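Local structure of mannan endo-1,4-beta-mannosidase (Bacillus subtilis, 3CBW) at residues G48-T53 and V93-D98; D76-W81 and D89-S94; K136-S141 and K201-K206; E195-Y200 and K233-P238. The protein catalyses the random endo-hydrolysis of beta-1,4-mannosidic linkages in mannan, galactomannan and glucomannan. The protein carries 3 engineered substitutions. One frame throughout, in Å; residues are numbered along the deposited sequence.

Interaction 1 (G48-T53 and V93-D98); sequences GYSHDT and VSCNGD
Ser50 is the residue on which this contact turns, because its hydroxyl reaches straight into the backbone of the Val93-Asn96 turn. With OG anti to the backbone N (chi1 -167°), the oxygen accepts the amide N-H of Cys95, at 3.1 Å from Cys95 N to Ser50 OG and with 145° at the hydrogen. The amide of Ser94 is equally near but badly angled, so a single N-H is taken. OG is also hydrogen-bonded to the carboxylate of Asp92, which leaves it gripped from two directions. The methylene of Ser50 meanwhile packs against the sulfur of Cys95, with Ser50 CB 3.9 Å from Cys95 SG; that sulfur, in the crowded position between N and the carbonyl carbon, continues into the disulfide with Cys75. In the TIM barrel of family 26 glycosidases, the contact thus ties the segment leaving strand 41-49 to the type I turn of Val93-Asn96 that leads into helix 96-104, and the disulfide adds a covalent anchor on the neighbouring strand 72-79. The solvent side is much looser. His51 offers little more than its CB, 3.7 Å from Ser94 OG, while a water bridges the two segments: it accepts from His51 N at 2.9 Å and donates to Ser94 OG at 3.0 Å. Ser94 has its stronger partner in Asp92. Behind Ser50 the 48-53 segment folds back on itself, Tyr49 N donating almost linearly (174°) to Thr53 OG1 at 2.9 Å, and Thr53 N returning to Tyr49 O.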
loop_
_atom_site.group_PDB
_atom_site.type_symbol
_atom_site.label_atom_id
_atom_site.label_comp_id
_atom_site.label_asym_id
_atom_site.label_seq_id
_atom_site.Cartn_x
_atom_site.Cartn_y
_atom_site.Cartn_z
ATOM N N GLY A 48 10.926 0.068 -5.170
ATOM C CA GLY A 48 11.304 -1.213 -5.755
ATOM C C GLY A 48 11.161 -2.392 -4.809
ATOM O O GLY A 48 10.676 -2.259 -3.678
ATOM N N TYR A 49 11.602 -3.549 -5.294
ATOM C CA TYR A 49 11.553 -4.816 -4.564
ATOM C C TYR A 49 12.854 -5.038 -3.820
ATOM O O TYR A 49 13.949 -4.901 -4.398
ATOM C CB TYR A 49 11.316 -5.983 -5.547
ATOM C CG TYR A 49 9.953 -5.923 -6.180
ATOM C CD1 TYR A 49 8.863 -6.545 -5.566
ATOM C CD2 TYR A 49 9.740 -5.221 -7.369
ATOM C CE1 TYR A 49 7.587 -6.468 -6.117
ATOM C CE2 TYR A 49 8.464 -5.138 -7.924
ATOM C CZ TYR A 49 7.404 -5.763 -7.284
ATOM O OH TYR A 49 6.153 -5.683 -7.830
ATOM N N SER A 50 12.747 -5.398 -2.547
ATOM C CA SER A 50 13.935 -5.507 -1.692
ATOM C C SER A 50 14.992 -6.453 -2.290
ATOM O O SER A 50 14.661 -7.520 -2.816
ATOM C CB SER A 50 13.520 -5.967 -0.300
ATOM O OG SER A 50 14.579 -5.788 0.625
ATOM N N HIS A 51 16.258 -6.029 -2.189
ATOM C CA HIS A 51 17.418 -6.684 -2.823
ATOM C C HIS A 51 17.117 -7.241 -4.212
ATOM O O HIS A 51 17.265 -8.432 -4.482
ATOM C CB HIS A 51 18.038 -7.758 -1.943
ATOM C CG HIS A 51 19.416 -8.141 -2.386
ATOM N ND1 HIS A 51 19.691 -9.327 -3.035
ATOM C CD2 HIS A 51 20.584 -7.459 -2.332
ATOM C CE1 HIS A 51 20.978 -9.372 -3.330
ATOM N NE2 HIS A 51 21.541 -8.247 -2.925
ATOM N N ASP A 52 16.692 -6.352 -5.089
ATOM C CA ASP A 52 16.336 -6.729 -6.446
ATOM C C ASP A 52 16.321 -5.439 -7.239
ATOM O O ASP A 52 17.197 -5.210 -8.085
ATOM C CB ASP A 52 14.977 -7.457 -6.487
ATOM C CG ASP A 52 14.472 -7.677 -7.899
ATOM O OD1 ASP A 52 15.284 -7.735 -8.847
ATOM O OD2 ASP A 52 13.242 -7.773 -8.066
ATOM N N THR A 53 15.336 -4.583 -6.963
ATOM C CA THR A 53 15.263 -3.284 -7.616
ATOM C C THR A 53 15.133 -2.125 -6.625
ATOM O O THR A 53 15.249 -0.969 -7.026
ATOM C CB THR A 53 14.085 -3.197 -8.600
ATOM O OG1 THR A 53 12.854 -3.426 -7.893
ATOM C CG2 THR A 53 14.245 -4.204 -9.745
ATOM N N VAL A 93 14.165 -8.366 3.388
ATOM C CA VAL A 93 13.792 -7.188 4.175
ATOM C C VAL A 93 14.916 -6.153 4.275
ATOM O O VAL A 93 14.845 -5.225 5.078
ATOM C CB VAL A 93 13.264 -7.571 5.581
ATOM C CG1 VAL A 93 12.135 -8.573 5.472
ATOM C CG2 VAL A 93 14.392 -8.131 6.472
ATOM N N SER A 94 15.924 -6.280 3.420
ATOM C CA SER A 94 17.095 -5.397 3.474
ATOM C C SER A 94 16.799 -3.923 3.173
ATOM O O SER A 94 17.629 -3.068 3.481
ATOM C CB SER A 94 18.216 -5.918 2.572
ATOM O OG SER A 94 17.861 -5.864 1.208
ATOM N N CYS A 95 15.644 -3.625 2.578
ATOM C CA CYS A 95 15.233 -2.238 2.346
ATOM C C CYS A 95 14.902 -1.506 3.653
ATOM O O CYS A 95 14.754 -0.292 3.649
ATOM C CB CYS A 95 14.030 -2.185 1.408
ATOM S SG CYS A 95 12.508 -2.983 2.067
ATOM N N ASN A 96 14.796 -2.237 4.762
ATOM C CA ASN A 96 14.407 -1.651 6.049
ATOM C C ASN A 96 15.213 -0.431 6.459
ATOM O O ASN A 96 14.647 0.555 6.904
ATOM C CB ASN A 96 14.503 -2.678 7.165
ATOM C CG ASN A 96 13.263 -3.535 7.289
ATOM O OD1 ASN A 96 12.251 -3.298 6.640
ATOM N ND2 ASN A 96 13.334 -4.529 8.160
ATOM N N GLY A 97 16.537 -0.498 6.341
ATOM C CA GLY A 97 17.385 0.631 6.736
ATOM C C GLY A 97 16.944 1.927 6.068
ATOM O O GLY A 97 16.787 2.961 6.724
ATOM N N ASP A 98 16.734 1.868 4.754
ATOM C CA ASP A 98 16.291 3.023 3.980
ATOM C C ASP A 98 14.897 3.496 4.378
ATOM O O ASP A 98 14.626 4.698 4.381
ATOM C CB ASP A 98 16.355 2.725 2.487
ATOM C CG ASP A 98 17.777 2.772 1.948
ATOM O OD1 ASP A 98 18.638 3.459 2.541
ATOM O OD2 ASP A 98 18.040 2.119 0.923
HETATM O O HOH W 1 16.813 -3.669 -0.595
#

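Interaction 2 (D76-W81 and D89-S94); sequences DYARGW and DSIDVS
Two crossings of side chains, Tyr77 with Val93 and Arg79 with Asp92, flank a short antiparallel pairing in which Ala78 faces Ile91 as a non-hydrogen-bonded pair. In the first, Val93 CG1 stands over the middle of the Tyr77 ring, 3.6 Å from its centroid and 5° off the normal, a nearly ideal CH-pi contact; the phenol OH is hydrogen-bonded to Asn96. In the second, the arginine chain bends at chi2 and chi3 so that its guanidinium lies flat beneath Asp92 CB, which sits 3.6 Å from Arg79 CZ over one face. The edge of the same group is turned to backbone carbonyls: Arg79 NE meets Ser90 O at 2.8 Å, and Arg79 NH2 meets Asp89 O at 3.2 Å, both oxygens within the guanidinium plane. Ser90 O also takes the backbone N-H of Arg79 (2.9 Å, 178°), and Asp92 N donates to Tyr77 O at 2.8 Å. Asp76, within strand 72-79, makes an Asx turn with Ala78 N while its other oxygen holds His114, a probable substrate-binding residue of this TIM-barrel enzyme. Asp92 OD2 forms a second Asx turn, taking both N and OG of Ser94. Since Asp92 OD1 lies 4.6 Å from Arg79 NH1 and well out of the guanidinium plane, the buried cation is fixed by carbonyls, and the nearby carboxylate probably contributes only a stabilising field that favours charge on both groups.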
loop_
_atom_site.group_PDB
_atom_site.type_symbol
_atom_site.label_atom_id
_atom_site.label_comp_id
_atom_site.label_asym_id
_atom_site.label_seq_id
_atom_site.Cartn_x
_atom_site.Cartn_y
_atom_site.Cartn_z
ATOM N N ASP A 76 8.715 -3.370 -1.514
ATOM C CA ASP A 76 7.981 -4.631 -1.482
ATOM C C ASP A 76 8.968 -5.716 -1.088
ATOM O O ASP A 76 10.002 -5.899 -1.720
ATOM C CB ASP A 76 7.320 -4.883 -2.840
ATOM C CG ASP A 76 6.306 -6.009 -2.809
ATOM O OD1 ASP A 76 6.664 -7.149 -2.437
ATOM O OD2 ASP A 76 5.146 -5.742 -3.205
ATOM N N TYR A 77 8.665 -6.408 0.002
ATOM C CA TYR A 77 9.543 -7.446 0.517
ATOM C C TYR A 77 9.531 -8.732 -0.318
ATOM O O TYR A 77 10.450 -9.561 -0.190
ATOM C CB TYR A 77 9.080 -7.867 1.899
ATOM C CG TYR A 77 9.356 -7.000 3.109
ATOM C CD1 TYR A 77 10.328 -5.987 3.127
ATOM C CD2 TYR A 77 8.692 -7.281 4.294
ATOM C CE1 TYR A 77 10.590 -5.264 4.304
ATOM C CE2 TYR A 77 8.953 -6.589 5.464
ATOM C CZ TYR A 77 9.898 -5.585 5.471
ATOM O OH TYR A 77 10.138 -4.936 6.661
ATOM N N ALA A 78 8.478 -8.951 -1.105
ATOM C CA ALA A 78 8.221 -10.291 -1.628
ATOM C C ALA A 78 8.392 -10.373 -3.132
ATOM O O ALA A 78 7.671 -9.720 -3.891
ATOM C CB ALA A 78 6.846 -10.770 -1.205
ATOM N N ARG A 79 9.363 -11.185 -3.552
ATOM C CA ARG A 79 9.646 -11.396 -4.949
ATOM C C ARG A 79 8.992 -12.722 -5.348
ATOM O O ARG A 79 9.664 -13.732 -5.567
ATOM C CB ARG A 79 11.160 -11.400 -5.198
ATOM C CG ARG A 79 11.879 -10.035 -4.940
ATOM C CD ARG A 79 12.207 -9.722 -3.458
ATOM N NE ARG A 79 12.821 -10.882 -2.818
ATOM C CZ ARG A 79 14.119 -11.187 -2.844
ATOM N NH1 ARG A 79 15.012 -10.370 -3.403
ATOM N NH2 ARG A 79 14.531 -12.309 -2.269
ATOM N N GLY A 80 7.668 -12.700 -5.463
ATOM C CA GLY A 80 6.875 -13.935 -5.518
ATOM C C GLY A 80 6.924 -14.728 -6.811
ATOM O O GLY A 80 6.308 -15.788 -6.897
ATOM N N TRP A 81 7.627 -14.198 -7.811
ATOM C CA TRP A 81 7.896 -14.916 -9.067
ATOM C C TRP A 81 9.065 -15.896 -8.942
ATOM O O TRP A 81 9.224 -16.770 -9.793
ATOM C CB TRP A 81 8.182 -13.931 -10.208
ATOM C CG TRP A 81 9.270 -12.953 -9.874
ATOM C CD1 TRP A 81 10.614 -13.091 -10.107
ATOM C CD2 TRP A 81 9.102 -11.694 -9.215
ATOM N NE1 TRP A 81 11.291 -11.986 -9.634
ATOM C CE2 TRP A 81 10.384 -11.118 -9.079
ATOM C CE3 TRP A 81 7.986 -10.996 -8.725
ATOM C CZ2 TRP A 81 10.580 -9.866 -8.486
ATOM C CZ3 TRP A 81 8.188 -9.753 -8.131
ATOM C CH2 TRP A 81 9.475 -9.208 -8.020
ATOM N N ASP A 89 12.276 -17.809 0.990
ATOM C CA ASP A 89 13.432 -17.177 0.343
ATOM C C ASP A 89 13.000 -16.033 -0.585
ATOM O O ASP A 89 13.806 -15.162 -0.933
ATOM C CB ASP A 89 14.248 -18.196 -0.465
ATOM C CG ASP A 89 14.846 -19.302 0.388
ATOM O OD1 ASP A 89 14.907 -19.173 1.627
ATOM O OD2 ASP A 89 15.260 -20.320 -0.213
ATOM N N SER A 90 11.738 -16.058 -1.009
ATOM C CA SER A 90 11.154 -14.977 -1.789
ATOM C C SER A 90 11.072 -13.656 -1.018
ATOM O O SER A 90 10.947 -12.616 -1.633
ATOM C CB SER A 90 9.758 -15.381 -2.285
ATOM O OG SER A 90 8.838 -15.529 -1.214
ATOM N N ILE A 91 11.111 -13.716 0.308
ATOM C CA ILE A 91 11.035 -12.530 1.154
ATOM C C ILE A 91 12.434 -11.999 1.444
ATOM O O ILE A 91 13.309 -12.754 1.862
ATOM C CB ILE A 91 10.343 -12.869 2.499
ATOM C CG1 ILE A 91 8.961 -13.513 2.293
ATOM C CG2 ILE A 91 10.291 -11.654 3.423
ATOM C CD1 ILE A 91 7.939 -12.616 1.649
ATOM N N ASP A 92 12.634 -10.701 1.240
ATOM C CA ASP A 92 13.879 -10.015 1.615
ATOM C C ASP A 92 13.497 -8.703 2.289
ATOM O O ASP A 92 12.603 -8.014 1.813
ATOM C CB ASP A 92 14.742 -9.763 0.368
ATOM C CG ASP A 92 16.096 -9.141 0.693
ATOM O OD1 ASP A 92 17.114 -9.870 0.655
ATOM O OD2 ASP A 92 16.162 -7.919 0.967
ATOM N N VAL A 93 14.165 -8.366 3.388
ATOM C CA VAL A 93 13.792 -7.188 4.175
ATOM C C VAL A 93 14.916 -6.153 4.275
ATOM O O VAL A 93 14.845 -5.225 5.078
ATOM C CB VAL A 93 13.264 -7.571 5.581
ATOM C CG1 VAL A 93 12.135 -8.573 5.472
ATOM C CG2 VAL A 93 14.392 -8.131 6.472
ATOM N N SER A 94 15.924 -6.280 3.420
ATOM C CA SER A 94 17.095 -5.397 3.474
ATOM C C SER A 94 16.799 -3.923 3.173
ATOM O O SER A 94 17.629 -3.068 3.481
ATOM C CB SER A 94 18.216 -5.918 2.572
ATOM O OG SER A 94 17.861 -5.864 1.208
#

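Interaction 3 (K136-S141 and K201-K206); sequences KILDSS and KQLYKK. Engineered in segment 136-141: Lys136 (natural residue Asn), Ser141 (natural residue Ala).
The ammonium of Lys206 donates to two oxygens of the facing segment, Leu138 O at 3.0 Å and Ser140 OG at 2.9 Å from NZ. The chain runs out extended, with CG anti to the backbone N, and bends only at its last torsion (chi4 82°), carrying NZ above the carbonyl plane of Leu138. Beside it, Leu138 presses a methyl onto the backbone of helix 194-214, CD2 lying 3.5 Å from Leu203 CA, while the Leu138 side chain crosses that of Gln202 at about a right angle, Leu138 CD1 3.9 Å from Gln202 CB. The joint links the C-terminal end of the short helix 131-138, which precedes helix 143-163 in the TIM barrel, to the middle of helix 194-214; a positive charge at the first helix's end probably suits its carbonyls. An alanine in place of Lys206 takes away the donor that bridges Leu138 O and Ser140 OG and would probably loosen the link. Further out, Ser140 OG is also hydrogen-bonded to Asn149 of helix 143-163, whose Leu148 packs against both Leu203 and Lys206. Asp139 OD1 shapes the turn around Ser140 by accepting from N and OG of the engineered Ser141, an Asx turn.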
loop_
_atom_site.group_PDB
_atom_site.type_symbol
_atom_site.label_atom_id
_atom_site.label_comp_id
_atom_site.label_asym_id
_atom_site.label_seq_id
_atom_site.Cartn_x
_atom_site.Cartn_y
_atom_site.Cartn_z
ATOM N N LYS A 136 -7.048 -24.657 2.061
ATOM C CA LYS A 136 -5.877 -25.291 2.667
ATOM C C LYS A 136 -4.876 -24.256 3.173
ATOM O O LYS A 136 -4.296 -24.418 4.247
ATOM C CB LYS A 136 -5.200 -26.242 1.688
ATOM C CG LYS A 136 -6.051 -27.461 1.352
ATOM C CD LYS A 136 -5.350 -28.377 0.362
ATOM C CE LYS A 136 -6.145 -29.660 0.123
ATOM N NZ LYS A 136 -5.409 -30.561 -0.797
ATOM N N ILE A 137 -4.679 -23.188 2.401
ATOM C CA ILE A 137 -3.769 -22.106 2.781
ATOM C C ILE A 137 -4.176 -21.473 4.115
ATOM O O ILE A 137 -3.321 -21.068 4.902
ATOM C CB ILE A 137 -3.697 -21.038 1.653
ATOM C CG1 ILE A 137 -3.041 -21.648 0.402
ATOM C CG2 ILE A 137 -2.983 -19.754 2.144
ATOM C CD1 ILE A 137 -3.082 -20.763 -0.856
ATOM N N LEU A 138 -5.479 -21.408 4.371
ATOM C CA LEU A 138 -6.019 -20.804 5.590
ATOM C C LEU A 138 -5.839 -21.672 6.820
ATOM O O LEU A 138 -5.942 -21.186 7.949
ATOM C CB LEU A 138 -7.501 -20.483 5.403
ATOM C CG LEU A 138 -7.762 -19.350 4.414
ATOM C CD1 LEU A 138 -9.226 -19.287 4.072
ATOM C CD2 LEU A 138 -7.307 -18.031 5.012
ATOM N N ASP A 139 -5.561 -22.950 6.592
ATOM C CA ASP A 139 -5.492 -23.956 7.638
ATOM C C ASP A 139 -4.030 -24.154 7.995
ATOM O O ASP A 139 -3.274 -24.740 7.227
ATOM C CB ASP A 139 -6.136 -25.247 7.115
ATOM C CG ASP A 139 -6.075 -26.404 8.101
ATOM O OD1 ASP A 139 -5.392 -26.307 9.145
ATOM O OD2 ASP A 139 -6.712 -27.431 7.790
ATOM N N SER A 140 -3.642 -23.659 9.171
ATOM C CA SER A 140 -2.246 -23.686 9.616
ATOM C C SER A 140 -1.655 -25.096 9.737
ATOM O O SER A 140 -0.436 -25.255 9.821
ATOM C CB SER A 140 -2.087 -22.927 10.939
ATOM O OG SER A 140 -2.257 -21.531 10.741
ATOM N N SER A 141 -2.518 -26.108 9.724
ATOM C CA SER A 141 -2.090 -27.502 9.848
ATOM C C SER A 141 -1.713 -28.184 8.521
ATOM O O SER A 141 -1.218 -29.307 8.531
ATOM C CB SER A 141 -3.157 -28.324 10.586
ATOM O OG SER A 141 -4.264 -28.615 9.747
ATOM N N LYS A 201 -11.475 -12.533 2.835
ATOM C CA LYS A 201 -11.626 -11.850 4.112
ATOM C C LYS A 201 -10.952 -12.643 5.220
ATOM O O LYS A 201 -10.288 -12.059 6.079
ATOM C CB LYS A 201 -13.090 -11.577 4.439
ATOM C CG LYS A 201 -13.750 -10.578 3.515
ATOM C CD LYS A 201 -15.204 -10.451 3.877
ATOM C CE LYS A 201 -15.991 -9.775 2.800
ATOM N NZ LYS A 201 -17.437 -10.003 3.035
ATOM N N GLN A 202 -11.105 -13.964 5.194
ATOM C CA GLN A 202 -10.440 -14.831 6.163
ATOM C C GLN A 202 -8.925 -14.716 6.077
ATOM O O GLN A 202 -8.247 -14.664 7.102
ATOM C CB GLN A 202 -10.886 -16.271 5.959
ATOM C CG GLN A 202 -12.338 -16.495 6.323
ATOM C CD GLN A 202 -12.812 -17.890 5.974
ATOM O OE1 GLN A 202 -12.216 -18.874 6.393
ATOM N NE2 GLN A 202 -13.882 -17.979 5.188
ATOM N N LEU A 203 -8.391 -14.650 4.861
ATOM C CA LEU A 203 -6.951 -14.537 4.676
ATOM C C LEU A 203 -6.413 -13.194 5.175
ATOM O O LEU A 203 -5.370 -13.139 5.834
ATOM C CB LEU A 203 -6.593 -14.759 3.202
ATOM C CG LEU A 203 -5.100 -14.712 2.855
ATOM C CD1 LEU A 203 -4.306 -15.821 3.554
ATOM C CD2 LEU A 203 -4.916 -14.801 1.349
ATOM N N TYR A 204 -7.125 -12.117 4.870
ATOM C CA TYR A 204 -6.719 -10.811 5.341
ATOM C C TYR A 204 -6.706 -10.807 6.874
ATOM O O TYR A 204 -5.738 -10.347 7.494
ATOM C CB TYR A 204 -7.653 -9.745 4.785
ATOM C CG TYR A 204 -7.225 -8.341 5.113
ATOM C CD1 TYR A 204 -6.727 -7.488 4.130
ATOM C CD2 TYR A 204 -7.347 -7.857 6.414
ATOM C CE1 TYR A 204 -6.352 -6.176 4.460
ATOM C CE2 TYR A 204 -6.973 -6.596 6.745
ATOM C CZ TYR A 204 -6.472 -5.762 5.785
ATOM O OH TYR A 204 -6.158 -4.488 6.174
ATOM N N LYS A 205 -7.765 -11.326 7.489
ATOM C CA LYS A 205 -7.839 -11.367 8.949
ATOM C C LYS A 205 -6.761 -12.264 9.550
ATOM O O LYS A 205 -6.237 -11.959 10.614
ATOM C CB LYS A 205 -9.218 -11.805 9.404
ATOM C CG LYS A 205 -10.305 -10.816 9.079
ATOM C CD LYS A 205 -11.610 -11.366 9.586
ATOM C CE LYS A 205 -12.798 -10.693 8.990
ATOM N NZ LYS A 205 -14.009 -11.450 9.413
ATOM N N LYS A 206 -6.418 -13.350 8.864
ATOM C CA LYS A 206 -5.343 -14.233 9.320
ATOM C C LYS A 206 -4.014 -13.477 9.362
ATOM O O LYS A 206 -3.241 -13.585 10.320
ATOM C CB LYS A 206 -5.254 -15.431 8.385
ATOM C CG LYS A 206 -4.168 -16.430 8.702
ATOM C CD LYS A 206 -4.328 -17.644 7.791
ATOM C CE LYS A 206 -3.323 -18.706 8.086
ATOM N NZ LYS A 206 -3.724 -19.564 9.239
#

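Interaction 4 (E195-Y200 and K233-P238); sequences ERISLY and KTDFYP
Aromatic contact comes first: the Phe236 ring points its edge at the face of Tyr200 in an offset edge-to-face pair, the planes at 89° and the centroids 5.5 Å apart. Tyr200 CB lies in the Phe236 ring plane, 3.7 Å from Phe236 CD1; with CG anti to the backbone N (chi1 174°), the Tyr200 ring turns its face to that edge. A CH-pi contact occupies one face of Phe236, where Ile197 CG1 stands off-centre, 3.7 Å from Phe236 CZ. An alanine at Phe236 removes the ring that Ile197 and Tyr200 share and would probably loosen the seating of the loop on the helix. Backbone oxygens meet side-chain carbon without any hydrogen bond between the segments: Asp235 O is 3.3 Å from Ile197 CG2, and Phe236 O lies at the edge of the Tyr200 ring, 3.6 Å from CE2. Polar ends are satisfied outside the two segments, the Tyr200 hydroxyl by Leu174 O and the Arg196 guanidinium by Asn131, Gly185 O and Ile129 O. The type I turn Thr234-Tyr237, in the loop after strand 220-224, is laid on helix 194-214 at the catalytic end of the TIM barrel, near the likely proton donor Glu176.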
loop_
_atom_site.group_PDB
_atom_site.type_symbol
_atom_site.label_atom_id
_atom_site.label_comp_id
_atom_site.label_asym_id
_atom_site.label_seq_id
_atom_site.Cartn_x
_atom_site.Cartn_y
_atom_site.Cartn_z
ATOM N N GLU A 195 -17.796 -17.511 -2.362
ATOM C CA GLU A 195 -16.865 -18.252 -1.528
ATOM C C GLU A 195 -15.471 -17.628 -1.557
ATOM O O GLU A 195 -14.834 -17.505 -0.512
ATOM C CB GLU A 195 -16.825 -19.735 -1.920
ATOM C CG GLU A 195 -15.838 -20.579 -1.085
ATOM C CD GLU A 195 -16.165 -20.642 0.409
ATOM O OE1 GLU A 195 -17.286 -20.266 0.820
ATOM O OE2 GLU A 195 -15.284 -21.085 1.184
ATOM N N ARG A 196 -15.005 -17.217 -2.736
ATOM C CA ARG A 196 -13.701 -16.546 -2.831
ATOM C C ARG A 196 -13.672 -15.256 -2.009
ATOM O O ARG A 196 -12.675 -14.976 -1.331
ATOM C CB ARG A 196 -13.310 -16.286 -4.288
ATOM C CG ARG A 196 -11.968 -15.564 -4.484
ATOM C CD ARG A 196 -10.781 -16.304 -3.876
ATOM N NE ARG A 196 -10.700 -17.706 -4.300
ATOM C CZ ARG A 196 -9.797 -18.208 -5.140
ATOM N NH1 ARG A 196 -8.851 -17.440 -5.695
ATOM N NH2 ARG A 196 -9.840 -19.505 -5.420
ATOM N N ILE A 197 -14.744 -14.472 -2.067
ATOM C CA ILE A 197 -14.840 -13.238 -1.297
ATOM C C ILE A 197 -14.714 -13.551 0.204
ATOM O O ILE A 197 -13.963 -12.881 0.925
ATOM C CB ILE A 197 -16.153 -12.490 -1.637
ATOM C CG1 ILE A 197 -16.076 -11.916 -3.056
ATOM C CG2 ILE A 197 -16.481 -11.407 -0.599
ATOM C CD1 ILE A 197 -17.421 -11.540 -3.661
ATOM N N SER A 198 -15.418 -14.587 0.670
ATOM C CA SER A 198 -15.346 -14.989 2.075
ATOM C C SER A 198 -13.938 -15.436 2.463
ATOM O O SER A 198 -13.408 -15.056 3.523
ATOM C CB SER A 198 -16.337 -16.114 2.351
ATOM O OG SER A 198 -16.213 -16.536 3.694
ATOM N N LEU A 199 -13.333 -16.254 1.607
ATOM C CA LEU A 199 -11.990 -16.754 1.866
ATOM C C LEU A 199 -10.949 -15.631 1.885
ATOM O O LEU A 199 -10.018 -15.656 2.700
ATOM C CB LEU A 199 -11.607 -17.835 0.852
ATOM C CG LEU A 199 -12.454 -19.117 0.888
ATOM C CD1 LEU A 199 -12.103 -20.009 -0.309
ATOM C CD2 LEU A 199 -12.287 -19.885 2.203
ATOM N N TYR A 200 -11.099 -14.656 0.991
ATOM C CA TYR A 200 -10.205 -13.516 1.005
ATOM C C TYR A 200 -10.263 -12.801 2.359
ATOM O O TYR A 200 -9.222 -12.463 2.948
ATOM C CB TYR A 200 -10.529 -12.514 -0.108
ATOM C CG TYR A 200 -9.668 -11.280 0.059
ATOM C CD1 TYR A 200 -8.384 -11.245 -0.473
ATOM C CD2 TYR A 200 -10.104 -10.187 0.817
ATOM C CE1 TYR A 200 -7.552 -10.142 -0.280
ATOM C CE2 TYR A 200 -9.284 -9.094 1.013
ATOM C CZ TYR A 200 -8.010 -9.076 0.464
ATOM O OH TYR A 200 -7.220 -7.970 0.663
ATOM N N LYS A 233 -15.381 -3.524 -5.472
ATOM C CA LYS A 233 -14.392 -2.813 -4.668
ATOM C C LYS A 233 -14.629 -2.942 -3.181
ATOM O O LYS A 233 -13.671 -2.946 -2.422
ATOM C CB LYS A 233 -14.360 -1.326 -5.002
ATOM C CG LYS A 233 -13.435 -0.922 -6.107
ATOM C CD LYS A 233 -14.211 -0.710 -7.353
ATOM C CE LYS A 233 -13.360 -0.178 -8.481
ATOM N NZ LYS A 233 -14.099 -0.357 -9.741
ATOM N N THR A 234 -15.888 -3.013 -2.755
ATOM C CA THR A 234 -16.196 -3.105 -1.327
ATOM C C THR A 234 -16.553 -4.497 -0.842
ATOM O O THR A 234 -16.575 -4.717 0.362
ATOM C CB THR A 234 -17.320 -2.142 -0.905
ATOM O OG1 THR A 234 -18.543 -2.515 -1.546
ATOM C CG2 THR A 234 -16.959 -0.703 -1.242
ATOM N N ASP A 235 -16.822 -5.438 -1.749
ATOM C CA ASP A 235 -17.256 -6.766 -1.332
ATOM C C ASP A 235 -16.175 -7.491 -0.540
ATOM O O ASP A 235 -16.482 -8.292 0.332
ATOM C CB ASP A 235 -17.704 -7.610 -2.534
ATOM C CG ASP A 235 -19.015 -7.127 -3.144
ATOM O OD1 ASP A 235 -19.745 -6.344 -2.504
ATOM O OD2 ASP A 235 -19.314 -7.545 -4.279
ATOM N N PHE A 236 -14.916 -7.184 -0.827
ATOM C CA PHE A 236 -13.794 -7.837 -0.171
ATOM C C PHE A 236 -13.381 -7.194 1.150
ATOM O O PHE A 236 -12.460 -7.662 1.795
ATOM C CB PHE A 236 -12.603 -7.852 -1.121
ATOM C CG PHE A 236 -12.764 -8.778 -2.292
ATOM C CD1 PHE A 236 -12.405 -10.111 -2.179
ATOM C CD2 PHE A 236 -13.232 -8.304 -3.508
ATOM C CE1 PHE A 236 -12.533 -10.970 -3.253
ATOM C CE2 PHE A 236 -13.361 -9.152 -4.575
ATOM C CZ PHE A 236 -13.010 -10.487 -4.447
ATOM N N TYR A 237 -14.067 -6.136 1.550
ATOM C CA TYR A 237 -13.660 -5.387 2.739
ATOM C C TYR A 237 -13.798 -6.271 3.968
ATOM O O TYR A 237 -14.878 -6.764 4.248
ATOM C CB TYR A 237 -14.569 -4.188 2.878
ATOM C CG TYR A 237 -14.269 -3.238 4.000
ATOM C CD1 TYR A 237 -13.056 -2.554 4.069
ATOM C CD2 TYR A 237 -15.241 -2.959 4.958
ATOM C CE1 TYR A 237 -12.807 -1.637 5.083
ATOM C CE2 TYR A 237 -15.008 -2.047 5.965
ATOM C CZ TYR A 237 -13.794 -1.388 6.017
ATOM O OH TYR A 237 -13.583 -0.469 7.005
ATOM N N PRO A 238 -12.693 -6.511 4.698
ATOM C CA PRO A 238 -12.784 -7.448 5.809
ATOM C C PRO A 238 -13.485 -6.898 7.048
ATOM O O PRO A 238 -13.873 -7.680 7.918
ATOM C CB PRO A 238 -11.325 -7.775 6.105
ATOM C CG PRO A 238 -10.585 -6.569 5.700
ATOM C CD PRO A 238 -11.316 -6.029 4.490
#

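The four contacts form two pairs. Interactions 1 and 2, with centres 9 Å apart, share Val93 and Ser94 and are stitched together by probable hydrogen bonds from Ser50 OG to Asp92 OD2 and from Tyr77 OH to Asn96 OD1, each 2.7 Å. Interactions 3 and 4 use successive turns of helix 194-214, their centres 13 Å apart, and meet where Tyr204 CD2 lies 3.6 Å from Pro238 CG. Interactions 1 and 4 are 30 Å apart, centre to centre, on opposite sides of the chain's centre. Two of the contacts approach the probable active site: the side chain of Ala78 in interaction 2 is about 5 Å from that of His114, and that of Tyr200 in interaction 4 about 8 Å from that of Glu176.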